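Beta-catenin homolog sys-1 (PDB 3C2G) acts as a transcription coregulator in the Wnt asymmetry pathway, binding the TCF factor POP-1 directly and activating or repressing target genes. Local coordinates at residues 245-248 with 253-256; 524-529 with 563-568; 531-536 with 570-575. All blocks are in the same frame, centred on the assembly; numbering follows the deposited sequence.

Contact 1: residues 245-248 with 253-256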
# COMPACT_ATOMS: atom_id res chain seq x y z
N GLU A 245 10.60 13.51 23.58
CA GLU A 245 10.45 14.97 23.76
C GLU A 245 11.73 15.71 23.37
O GLU A 245 11.68 16.87 22.99
CB GLU A 245 10.01 15.33 25.19
CG GLU A 245 8.59 14.86 25.57
CD GLU A 245 7.53 15.18 24.51
OE1 GLU A 245 7.40 16.36 24.12
OE2 GLU A 245 6.83 14.24 24.09
N THR A 246 12.87 15.02 23.43
CA THR A 246 14.16 15.55 23.03
C THR A 246 14.31 15.69 21.52
O THR A 246 15.27 16.31 21.04
CB THR A 246 15.29 14.63 23.50
OG1 THR A 246 15.19 13.40 22.79
CG2 THR A 246 15.21 14.36 24.99
N LEU A 247 13.37 15.13 20.76
CA LEU A 247 13.47 15.07 19.30
C LEU A 247 13.95 16.37 18.62
O LEU A 247 14.89 16.33 17.83
CB LEU A 247 12.16 14.57 18.67
CG LEU A 247 12.15 14.30 17.17
CD1 LEU A 247 13.24 13.30 16.77
CD2 LEU A 247 10.78 13.81 16.73
N PRO A 248 13.31 17.52 18.94
CA PRO A 248 13.73 18.77 18.28
C PRO A 248 15.21 19.11 18.47
O PRO A 248 15.77 19.86 17.69
CB PRO A 248 12.86 19.83 18.96
CG PRO A 248 11.67 19.09 19.46
CD PRO A 248 12.20 17.76 19.88
N LEU A 253 18.75 10.88 17.25
CA LEU A 253 17.44 10.23 17.34
C LEU A 253 16.62 10.48 16.09
O LEU A 253 15.99 9.57 15.58
CB LEU A 253 16.69 10.69 18.60
CG LEU A 253 15.20 10.37 18.79
CD1 LEU A 253 14.96 8.85 18.85
CD2 LEU A 253 14.62 11.05 20.04
N ALA A 254 16.63 11.72 15.60
CA ALA A 254 15.92 12.08 14.37
C ALA A 254 16.42 11.27 13.20
O ALA A 254 15.66 10.88 12.32
CB ALA A 254 16.05 13.56 14.07
N HIS A 255 17.72 11.01 13.18
CA HIS A 255 18.33 10.33 12.05
C HIS A 255 17.95 8.85 12.05
O HIS A 255 17.70 8.27 11.01
CB HIS A 255 19.85 10.52 12.07
CG HIS A 255 20.57 9.63 11.11
ND1 HIS A 255 21.21 8.47 11.51
CD2 HIS A 255 20.71 9.70 9.77
CE1 HIS A 255 21.72 7.87 10.45
NE2 HIS A 255 21.44 8.60 9.38
N LEU A 256 17.94 8.25 13.24
CA LEU A 256 17.60 6.85 13.37
C LEU A 256 16.13 6.58 13.08
O LEU A 256 15.80 5.59 12.46
CB LEU A 256 18.01 6.32 14.74
CG LEU A 256 19.52 6.13 14.96
CD1 LEU A 256 19.80 5.73 16.40
CD2 LEU A 256 20.17 5.12 14.00
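Thr246 is the first residue of the 245-248 loop to meet helix 251-270, and it does so through its hydroxyl: OG1 rests 3.7 Å from Leu253 CD2, the threonine side chain standing roughly perpendicular to the leucine. A chi1 of 66° sets OG1 between the backbone N and the carbonyl carbon, while the methyl CG2 is carried off beside the backbone N. The touch on the leucine methyl is van der Waals only; the polar partners of OG1 are the carbonyl O of Asn243 and ND2 of Asn250. The same Asn250 turns its OD1 to the backbone N of Leu253, linking the loop to the beginning of the helix from which the leucine projects.

Leu247, at the 3-10 turn, makes the larger share of the contact with a single branch. With CG anti to the backbone N (chi1 -173°), methyl CD1 reaches over the helix surface and sits 3.8 Å from Ala254 CA and 3.9 Å from Ala254 CB. The same Leu247 CD1 also lies 4.1 Å from Leu253 CG. The small alanine lets this methyl come right up to the helix backbone. Leu253, which is buried, also packs on Ile239 of helix 224-239.

The loop joining helices 224-239 and 251-270 of the armadillo domain is thus folded back on the first turn of the second helix. No hydrogen bond spans the two segments, so adhesion is mainly apolar, while the polar fixing of the turn is left to Asn243 and Asn250.

Contact 2: residues 524-529 with 563-568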
# COMPACT_ATOMS: atom_id res chain seq x y z
N ARG A 524 -26.62 -10.14 -3.44
CA ARG A 524 -26.73 -10.06 -1.99
C ARG A 524 -28.04 -9.42 -1.57
O ARG A 524 -28.58 -9.77 -0.52
CB ARG A 524 -25.52 -9.35 -1.38
CG ARG A 524 -24.30 -10.23 -1.37
CD ARG A 524 -23.05 -9.48 -1.01
NE ARG A 524 -21.91 -10.39 -1.01
CZ ARG A 524 -20.69 -10.05 -0.59
NH1 ARG A 524 -20.46 -8.83 -0.14
NH2 ARG A 524 -19.71 -10.95 -0.61
N THR A 525 -28.56 -8.50 -2.38
CA THR A 525 -29.84 -7.89 -2.11
C THR A 525 -30.94 -8.97 -2.17
O THR A 525 -31.71 -9.13 -1.23
CB THR A 525 -30.15 -6.77 -3.12
OG1 THR A 525 -29.17 -5.73 -3.00
CG2 THR A 525 -31.52 -6.19 -2.87
N ILE A 526 -30.99 -9.70 -3.28
CA ILE A 526 -31.99 -10.75 -3.45
C ILE A 526 -31.88 -11.74 -2.27
O ILE A 526 -32.87 -12.16 -1.68
CB ILE A 526 -31.83 -11.47 -4.82
CG1 ILE A 526 -31.97 -10.48 -5.99
CG2 ILE A 526 -32.82 -12.63 -4.97
CD1 ILE A 526 -33.13 -9.49 -5.86
N SER A 527 -30.65 -12.06 -1.93
CA SER A 527 -30.38 -13.08 -0.94
C SER A 527 -30.71 -12.59 0.46
O SER A 527 -31.17 -13.36 1.31
CB SER A 527 -28.92 -13.53 -1.07
OG SER A 527 -28.47 -14.14 0.10
N LEU A 528 -30.52 -11.31 0.71
CA LEU A 528 -30.88 -10.74 2.00
C LEU A 528 -32.40 -10.57 2.17
O LEU A 528 -32.92 -10.67 3.29
CB LEU A 528 -30.13 -9.42 2.24
CG LEU A 528 -30.43 -8.63 3.52
CD1 LEU A 528 -30.22 -9.46 4.77
CD2 LEU A 528 -29.59 -7.38 3.57
N LEU A 529 -33.12 -10.31 1.09
CA LEU A 529 -34.56 -10.19 1.19
C LEU A 529 -35.17 -11.55 1.56
O LEU A 529 -36.11 -11.61 2.36
CB LEU A 529 -35.17 -9.64 -0.09
CG LEU A 529 -34.83 -8.19 -0.43
CD1 LEU A 529 -35.38 -7.84 -1.80
CD2 LEU A 529 -35.35 -7.21 0.63
N PRO A 563 -26.60 -20.60 -10.74
CA PRO A 563 -27.84 -21.34 -10.44
C PRO A 563 -28.53 -20.91 -9.15
O PRO A 563 -29.76 -20.94 -9.06
CB PRO A 563 -27.36 -22.79 -10.33
CG PRO A 563 -25.94 -22.68 -9.90
CD PRO A 563 -25.40 -21.45 -10.59
N THR A 564 -27.74 -20.53 -8.15
CA THR A 564 -28.26 -20.09 -6.87
C THR A 564 -28.92 -18.71 -6.98
O THR A 564 -29.84 -18.40 -6.23
CB THR A 564 -27.15 -20.11 -5.78
OG1 THR A 564 -27.68 -19.63 -4.54
CG2 THR A 564 -25.95 -19.25 -6.18
N PHE A 565 -28.43 -17.89 -7.91
CA PHE A 565 -28.99 -16.56 -8.16
C PHE A 565 -30.35 -16.67 -8.84
O PHE A 565 -31.30 -16.02 -8.43
CB PHE A 565 -28.02 -15.71 -8.99
CG PHE A 565 -28.53 -14.33 -9.31
CD1 PHE A 565 -28.96 -13.47 -8.30
CD2 PHE A 565 -28.56 -13.88 -10.63
CE1 PHE A 565 -29.42 -12.18 -8.61
CE2 PHE A 565 -29.02 -12.60 -10.95
CZ PHE A 565 -29.45 -11.75 -9.93
N ILE A 566 -30.42 -17.52 -9.87
CA ILE A 566 -31.66 -17.82 -10.58
C ILE A 566 -32.73 -18.34 -9.62
O ILE A 566 -33.88 -17.86 -9.62
CB ILE A 566 -31.40 -18.87 -11.69
CG1 ILE A 566 -30.45 -18.31 -12.76
CG2 ILE A 566 -32.72 -19.36 -12.31
CD1 ILE A 566 -29.97 -19.33 -13.77
N HIS A 567 -32.35 -19.33 -8.82
CA HIS A 567 -33.28 -19.91 -7.87
C HIS A 567 -33.76 -18.85 -6.90
O HIS A 567 -34.95 -18.81 -6.57
CB HIS A 567 -32.62 -21.07 -7.11
CG HIS A 567 -33.53 -21.72 -6.11
ND1 HIS A 567 -34.58 -22.53 -6.47
CD2 HIS A 567 -33.53 -21.68 -4.75
CE1 HIS A 567 -35.20 -22.96 -5.38
NE2 HIS A 567 -34.59 -22.46 -4.33
N ASN A 568 -32.85 -17.98 -6.46
CA ASN A 568 -33.20 -16.93 -5.49
C ASN A 568 -34.18 -15.93 -6.09
O ASN A 568 -35.16 -15.51 -5.46
CB ASN A 568 -31.94 -16.24 -4.96
CG ASN A 568 -31.29 -17.00 -3.82
OD1 ASN A 568 -31.87 -17.93 -3.26
ND2 ASN A 568 -30.09 -16.59 -3.45
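The helical segments 524-529 and 563-568 run at 52° to each other, their axes 9.9 Å apart at the closest. Ser527 and Asn568 carry the closest pair of CA atoms, 6.6 Å apart, so the helices draw together at the C-terminal end of 563-568.

Ile526 carries much of the contact and uses two branches for two partners. Its methyl CG2, anti to the backbone N, lies 3.7 Å from Asn568 CB and equally near the carbonyl carbon of that residue; the isoleucine and asparagine side chains run alongside one another with their ends pointing opposite ways. The other branch, CG1, lies beside the backbone N (chi1 -59°) and approaches Phe565 CE1 to 4.0 Å, obliquely to the ring. Phe565 reaches helix 515-535 because chi1, at 179°, swings the ring out beside its carbonyl carbon; there it also packs on Val522 and Glu523, a turn before Ile526, and on Leu555, which touches Ile526 as well.

At the partly exposed flank the amide of Asn568 lies against Ser527, with ND2 4.0 Å from Ser527 CB. Asn568 also touches Leu530, one turn further along helix 515-535.

This is helix-to-helix packing within the armadillo domain, near its C-terminal end. Since the amide meets carbon rather than an acceptor at Ser527, and no hydrogen bond crosses between the segments, the helices are joined here by van der Waals fit around Ile526, with the polar groups at its margin.

Contact 3: residues 531-536 with 570-575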
# COMPACT_ATOMS: atom_id res chain seq x y z
N VAL A 531 -33.49 -14.03 3.31
CA VAL A 531 -33.11 -14.27 4.68
C VAL A 531 -34.05 -13.53 5.63
O VAL A 531 -34.53 -14.12 6.57
CB VAL A 531 -31.63 -13.90 4.94
CG1 VAL A 531 -31.33 -13.91 6.40
CG2 VAL A 531 -30.70 -14.89 4.22
N LEU A 532 -34.33 -12.26 5.35
CA LEU A 532 -35.24 -11.46 6.18
C LEU A 532 -36.63 -12.09 6.22
O LEU A 532 -37.25 -12.15 7.29
CB LEU A 532 -35.36 -10.03 5.68
CG LEU A 532 -34.20 -9.07 5.99
CD1 LEU A 532 -34.16 -7.94 4.96
CD2 LEU A 532 -34.29 -8.52 7.41
N MSE A 533 -37.10 -12.55 5.07
CA MSE A 533 -38.39 -13.21 5.00
C MSE A 533 -38.44 -14.40 5.94
O MSE A 533 -39.35 -14.50 6.76
CB MSE A 533 -38.72 -13.63 3.56
CG MSE A 533 -39.33 -12.52 2.76
SE MSE A 533 -39.36 -12.91 0.85
CE MSE A 533 -40.66 -11.57 0.23
N GLU A 534 -37.44 -15.27 5.85
CA GLU A 534 -37.41 -16.52 6.60
C GLU A 534 -37.09 -16.35 8.10
O GLU A 534 -37.81 -16.86 8.96
CB GLU A 534 -36.40 -17.48 5.96
CG GLU A 534 -36.15 -18.74 6.77
CD GLU A 534 -35.88 -19.95 5.90
OE1 GLU A 534 -35.39 -19.77 4.77
OE2 GLU A 534 -36.16 -21.08 6.36
N GLN A 535 -36.02 -15.62 8.39
CA GLN A 535 -35.42 -15.59 9.72
C GLN A 535 -36.10 -14.64 10.69
O GLN A 535 -36.03 -14.83 11.90
CB GLN A 535 -33.94 -15.24 9.60
CG GLN A 535 -33.04 -16.24 10.28
CD GLN A 535 -32.94 -17.55 9.52
OE1 GLN A 535 -32.86 -18.61 10.13
NE2 GLN A 535 -32.94 -17.47 8.20
N CYS A 536 -36.73 -13.60 10.15
CA CYS A 536 -37.49 -12.65 10.96
C CYS A 536 -39.00 -12.90 10.86
O CYS A 536 -39.78 -12.10 11.35
CB CYS A 536 -37.18 -11.22 10.53
SG CYS A 536 -35.42 -10.80 10.48
N LEU A 570 -36.22 -16.47 -8.62
CA LEU A 570 -37.52 -17.13 -8.80
C LEU A 570 -38.31 -17.18 -7.51
O LEU A 570 -39.51 -16.86 -7.50
CB LEU A 570 -37.34 -18.54 -9.36
CG LEU A 570 -36.79 -18.64 -10.78
CD1 LEU A 570 -36.29 -20.05 -11.07
CD2 LEU A 570 -37.82 -18.20 -11.79
N VAL A 571 -37.65 -17.56 -6.43
CA VAL A 571 -38.31 -17.77 -5.15
C VAL A 571 -38.80 -16.46 -4.55
O VAL A 571 -39.93 -16.39 -4.06
CB VAL A 571 -37.40 -18.53 -4.17
CG1 VAL A 571 -37.99 -18.55 -2.74
CG2 VAL A 571 -37.19 -19.97 -4.67
N VAL A 572 -37.96 -15.42 -4.60
CA VAL A 572 -38.33 -14.13 -4.03
C VAL A 572 -39.53 -13.55 -4.77
O VAL A 572 -40.43 -12.98 -4.15
CB VAL A 572 -37.13 -13.11 -3.96
CG1 VAL A 572 -36.88 -12.41 -5.29
CG2 VAL A 572 -37.40 -12.07 -2.90
N CYS A 573 -39.53 -13.70 -6.10
CA CYS A 573 -40.63 -13.22 -6.91
C CYS A 573 -41.93 -13.90 -6.53
O CYS A 573 -42.95 -13.23 -6.33
CB CYS A 573 -40.33 -13.43 -8.39
SG CYS A 573 -39.20 -12.22 -9.08
N ASP A 574 -41.88 -15.22 -6.40
CA ASP A 574 -43.05 -16.00 -6.05
C ASP A 574 -43.59 -15.61 -4.68
O ASP A 574 -44.80 -15.49 -4.50
CB ASP A 574 -42.74 -17.50 -6.09
CG ASP A 574 -43.99 -18.35 -6.00
OD1 ASP A 574 -44.79 -18.34 -6.97
OD2 ASP A 574 -44.18 -19.00 -4.95
N LYS A 575 -42.69 -15.39 -3.72
CA LYS A 575 -43.09 -14.97 -2.39
C LYS A 575 -43.65 -13.54 -2.35
O LYS A 575 -44.54 -13.24 -1.54
CB LYS A 575 -41.93 -15.12 -1.41
CG LYS A 575 -41.63 -16.56 -1.03
CD LYS A 575 -40.43 -16.65 -0.12
CE LYS A 575 -40.12 -18.09 0.26
NZ LYS A 575 -41.20 -18.70 1.08
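Met533, modelled as selenomethionine, supplies the whole of this contact from helix 515-535, through SE and CE, and meets Val572 and Lys575 of helix 563-579. Even the nearest pair of CA atoms, in Met533 and Lys575, is 8.9 Å apart, so a long side chain is needed to bridge the helices. Met533 has one: CG lies beside the backbone N (chi1 -85°) and the chain is extended from there on, which carries SE to the facing helix.

On the closely packed side, SE touches the methylene run of Lys575, 4.0 Å from CD and 4.1 Å from CB of that residue, and the terminal methyl CE of Met533 also lies 4.1 Å from Lys575 CB. The lysine chain lies antiparallel to the selenomethionine and offers its flank rather than its charge. Val572, one turn earlier, adds a looser touch, its CG2 4.3 Å from Met533 SE. Val542 and Ala543 of helix 539-544 pack on Met533 too, making this a three-helix junction.

Toward the partly exposed side the packing gives way to charge. Lys575 stays straight through CE and then bends at chi4 (-65°), and its NZ forms a salt bridge with Glu539, outside the two segments at the start of helix 539-544. Glu534, although of opposite charge, is not part of that pair: its OE1 is 7.0 Å from Lys575 NZ, a separation at which any attraction would be weak and probably screened by solvent.

An apolar seam between two helices separated in the chain by the short helix 539-544, edged by the one pairing of Lys575 with Glu539, is in keeping with the stacked helices of an armadillo domain, here toward its C-terminal end.

Contacts 2 and 3 join the same two helices, 515-535 and 563-579, with centres 9 Å apart, and they meet where Ile526 CG2 lies 4.1 Å from Val572 CG1, forming one continuous seam. Along it the chemistry shifts from branched and aromatic side chains with an amide at the edge to a selenomethionine lying along a lysine's methylenes. Contact 1, on the opposite side of the chain's centre with its own centre 58 Å from that of contact 2, is local: it folds a loop onto the helix that follows. Contact 3 is the most buried; contacts 1 and 2 are partly buried. Polar partners come from outside the segments, Asn243 and Asn250 for contact 1 and Glu539 for contact 3.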